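Arginine 3rd transport system periplasmic binding protein (Legionella pneumophila subsp. pneumophila str. Philadelphia 1, PDB 3KZG) probably binds arginine in the periplasm and delivers it to an ABC-type uptake system, as solute-binding proteins of family 3 do. Local coordinates at residues Q35-R40 against L213-D218. Numbering follows the deposited sequence.
Sequences QEICRR and LEMEAD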
loop_
_atom_site.group_PDB
_atom_site.type_symbol
_atom_site.label_atom_id
_atom_site.label_comp_id
_atom_site.label_asym_id
_atom_site.label_seq_id
_atom_site.Cartn_x
_atom_site.Cartn_y
_atom_site.Cartn_z
ATOM N N GLN A 35 -5.810 -0.456 25.470
ATOM C CA GLN A 35 -7.190 0.012 25.374
ATOM C C GLN A 35 -7.882 -0.625 24.170
ATOM O O GLN A 35 -8.989 -1.153 24.283
ATOM C CB GLN A 35 -7.210 1.536 25.230
ATOM C CG GLN A 35 -8.593 2.165 25.232
ATOM C CD GLN A 35 -9.292 2.043 26.576
ATOM O OE1 GLN A 35 -9.790 0.974 26.937
ATOM N NE2 GLN A 35 -9.323 3.139 27.328
ATOM N N GLU A 36 -7.221 -0.578 23.020
ATOM C CA GLU A 36 -7.767 -1.145 21.790
ATOM C C GLU A 36 -7.929 -2.671 21.867
ATOM O O GLU A 36 -8.927 -3.216 21.396
ATOM C CB GLU A 36 -6.869 -0.760 20.612
ATOM C CG GLU A 36 -7.290 -1.305 19.267
ATOM C CD GLU A 36 -8.699 -0.918 18.884
ATOM O OE1 GLU A 36 -9.177 0.134 19.356
ATOM O OE2 GLU A 36 -9.323 -1.661 18.097
ATOM N N ILE A 37 -6.950 -3.352 22.458
ATOM C CA ILE A 37 -7.013 -4.804 22.597
ATOM C C ILE A 37 -8.224 -5.219 23.442
ATOM O O ILE A 37 -8.888 -6.217 23.146
ATOM C CB ILE A 37 -5.721 -5.360 23.248
ATOM C CG1 ILE A 37 -4.541 -5.195 22.283
ATOM C CG2 ILE A 37 -5.903 -6.826 23.621
ATOM C CD1 ILE A 37 -3.214 -5.629 22.849
ATOM N N CYS A 38 -8.512 -4.452 24.488
ATOM C CA CYS A 38 -9.643 -4.753 25.358
ATOM C C CYS A 38 -10.991 -4.612 24.658
ATOM O O CYS A 38 -11.885 -5.421 24.888
ATOM C CB CYS A 38 -9.613 -3.866 26.607
ATOM S SG CYS A 38 -8.338 -4.321 27.792
ATOM N N ARG A 39 -11.154 -3.605 23.802
ATOM C CA ARG A 39 -12.435 -3.453 23.118
ATOM C C ARG A 39 -12.662 -4.614 22.158
ATOM O O ARG A 39 -13.797 -5.043 21.941
ATOM C CB ARG A 39 -12.517 -2.121 22.360
ATOM C CG ARG A 39 -11.546 -1.954 21.211
ATOM C CD ARG A 39 -11.779 -0.615 20.506
ATOM N NE ARG A 39 -12.982 -0.624 19.676
ATOM C CZ ARG A 39 -13.071 -1.233 18.496
ATOM N NH1 ARG A 39 -12.027 -1.882 18.001
ATOM N NH2 ARG A 39 -14.208 -1.200 17.814
ATOM N N ARG A 40 -11.572 -5.121 21.588
ATOM C CA ARG A 40 -11.646 -6.247 20.668
ATOM C C ARG A 40 -11.949 -7.508 21.468
ATOM O O ARG A 40 -12.509 -8.465 20.947
ATOM C CB ARG A 40 -10.331 -6.385 19.893
ATOM C CG ARG A 40 -10.168 -5.294 18.845
ATOM C CD ARG A 40 -8.797 -5.302 18.188
ATOM N NE ARG A 40 -8.677 -4.190 17.253
ATOM C CZ ARG A 40 -8.803 -4.292 15.934
ATOM N NH1 ARG A 40 -9.050 -5.470 15.369
ATOM N NH2 ARG A 40 -8.700 -3.207 15.179
ATOM N N LEU A 213 -2.666 -10.086 15.989
ATOM C CA LEU A 213 -2.488 -10.462 14.595
ATOM C C LEU A 213 -3.537 -9.769 13.716
ATOM O O LEU A 213 -3.217 -9.280 12.635
ATOM C CB LEU A 213 -2.574 -11.985 14.444
ATOM C CG LEU A 213 -1.388 -12.754 15.049
ATOM C CD1 LEU A 213 -1.635 -14.253 15.009
ATOM C CD2 LEU A 213 -0.120 -12.391 14.282
ATOM N N GLU A 214 -4.779 -9.702 14.192
ATOM C CA GLU A 214 -5.849 -9.060 13.430
ATOM C C GLU A 214 -5.640 -7.550 13.340
ATOM O O GLU A 214 -6.077 -6.916 12.380
ATOM C CB GLU A 214 -7.199 -9.383 14.076
ATOM C CG GLU A 214 -7.347 -10.873 14.356
ATOM C CD GLU A 214 -8.609 -11.233 15.104
ATOM O OE1 GLU A 214 -8.959 -10.525 16.067
ATOM O OE2 GLU A 214 -9.239 -12.245 14.734
HETATM N N MSE A 215 -4.978 -6.965 14.334
HETATM C CA MSE A 215 -4.707 -5.526 14.305
HETATM C C MSE A 215 -3.579 -5.226 13.319
HETATM O O MSE A 215 -3.544 -4.168 12.690
HETATM C CB MSE A 215 -4.296 -5.016 15.693
HETATM C CG MSE A 215 -5.445 -4.798 16.666
HETATM SE SE MSE A 215 -4.795 -4.249 18.354
HETATM C CE MSE A 215 -4.338 -2.414 17.882
ATOM N N GLU A 216 -2.642 -6.156 13.202
ATOM C CA GLU A 216 -1.533 -5.958 12.291
ATOM C C GLU A 216 -2.048 -6.150 10.876
ATOM O O GLU A 216 -1.542 -5.544 9.935
ATOM C CB GLU A 216 -0.401 -6.941 12.617
ATOM C CG GLU A 216 0.051 -6.819 14.065
ATOM C CD GLU A 216 1.163 -7.769 14.448
ATOM O OE1 GLU A 216 1.084 -8.968 14.119
ATOM O OE2 GLU A 216 2.118 -7.312 15.105
ATOM N N ALA A 217 -3.087 -6.966 10.735
ATOM C CA ALA A 217 -3.651 -7.235 9.418
ATOM C C ALA A 217 -4.625 -6.174 8.888
ATOM O O ALA A 217 -4.730 -6.000 7.678
ATOM C CB ALA A 217 -4.318 -8.605 9.415
ATOM N N ASP A 218 -5.335 -5.466 9.769
ATOM C CA ASP A 218 -6.285 -4.458 9.298
ATOM C C ASP A 218 -5.779 -3.017 9.336
ATOM O O ASP A 218 -6.553 -2.084 9.119
ATOM C CB ASP A 218 -7.621 -4.552 10.058
ATOM C CG ASP A 218 -7.490 -4.243 11.541
ATOM O OD1 ASP A 218 -6.592 -3.467 11.927
ATOM O OD2 ASP A 218 -8.306 -4.770 12.323
HETATM O O HOH W 1 -9.720 -8.034 16.564
#
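R40 and M215 carry a helix-to-helix contact in a periplasmic binding protein fold, where a salt-bridge network of E36, R39, R40 and D218 lies beside a small apolar patch. It joins the C-terminal ends of helix 29-40, from the N-terminal part of the chain, and helix 202-217, near its C-terminus. At their closest the segment axes are 11.6 Å apart, at 108°, and the long side chains of R40 and M215 bridge the distance. Arginine suits it: the R40 chain runs extended from CG to NE and meets D218 tip to tip. NH1 and NH2 both grip the same oxygen, D218 OD2, with NH1 at 3.2 Å and NH2 at 3.3 Å; the bonds are bent, and the carboxylate is turned 44° from the guanidinium plane. D218, where the chain leaves the helix, sends its other oxygen, OD1, to the hydroxyl of T220, a bond that would help to hold the carboxylate in place. R40 NE donates to the anti lone pair of E36 OE2 at 2.7 Å. That oxygen also accepts from R39 NH1, so one glutamate draws both arginines into the network. A water joins R40 NH1 to E214 OE1. Selenomethionine M215, long and unbranched, lays its CG over one face of the R40 guanidinium, offset toward the rim, 3.3 Å from NE. Its chain then bends at chi3 (75°), bringing CE to 3.4 Å from E36 CG, the aliphatic part of the glutamate. I37 CG1 packs 4.0 Å from M215 SE. L213 and A217 meet P86 and Y225 of the second subunit. I37 continues the apolar patch onto I208 and L212 of helix 202-217, M215 touches Y221 of helix 220-228, and C38 packs against C45 of strand 44-50.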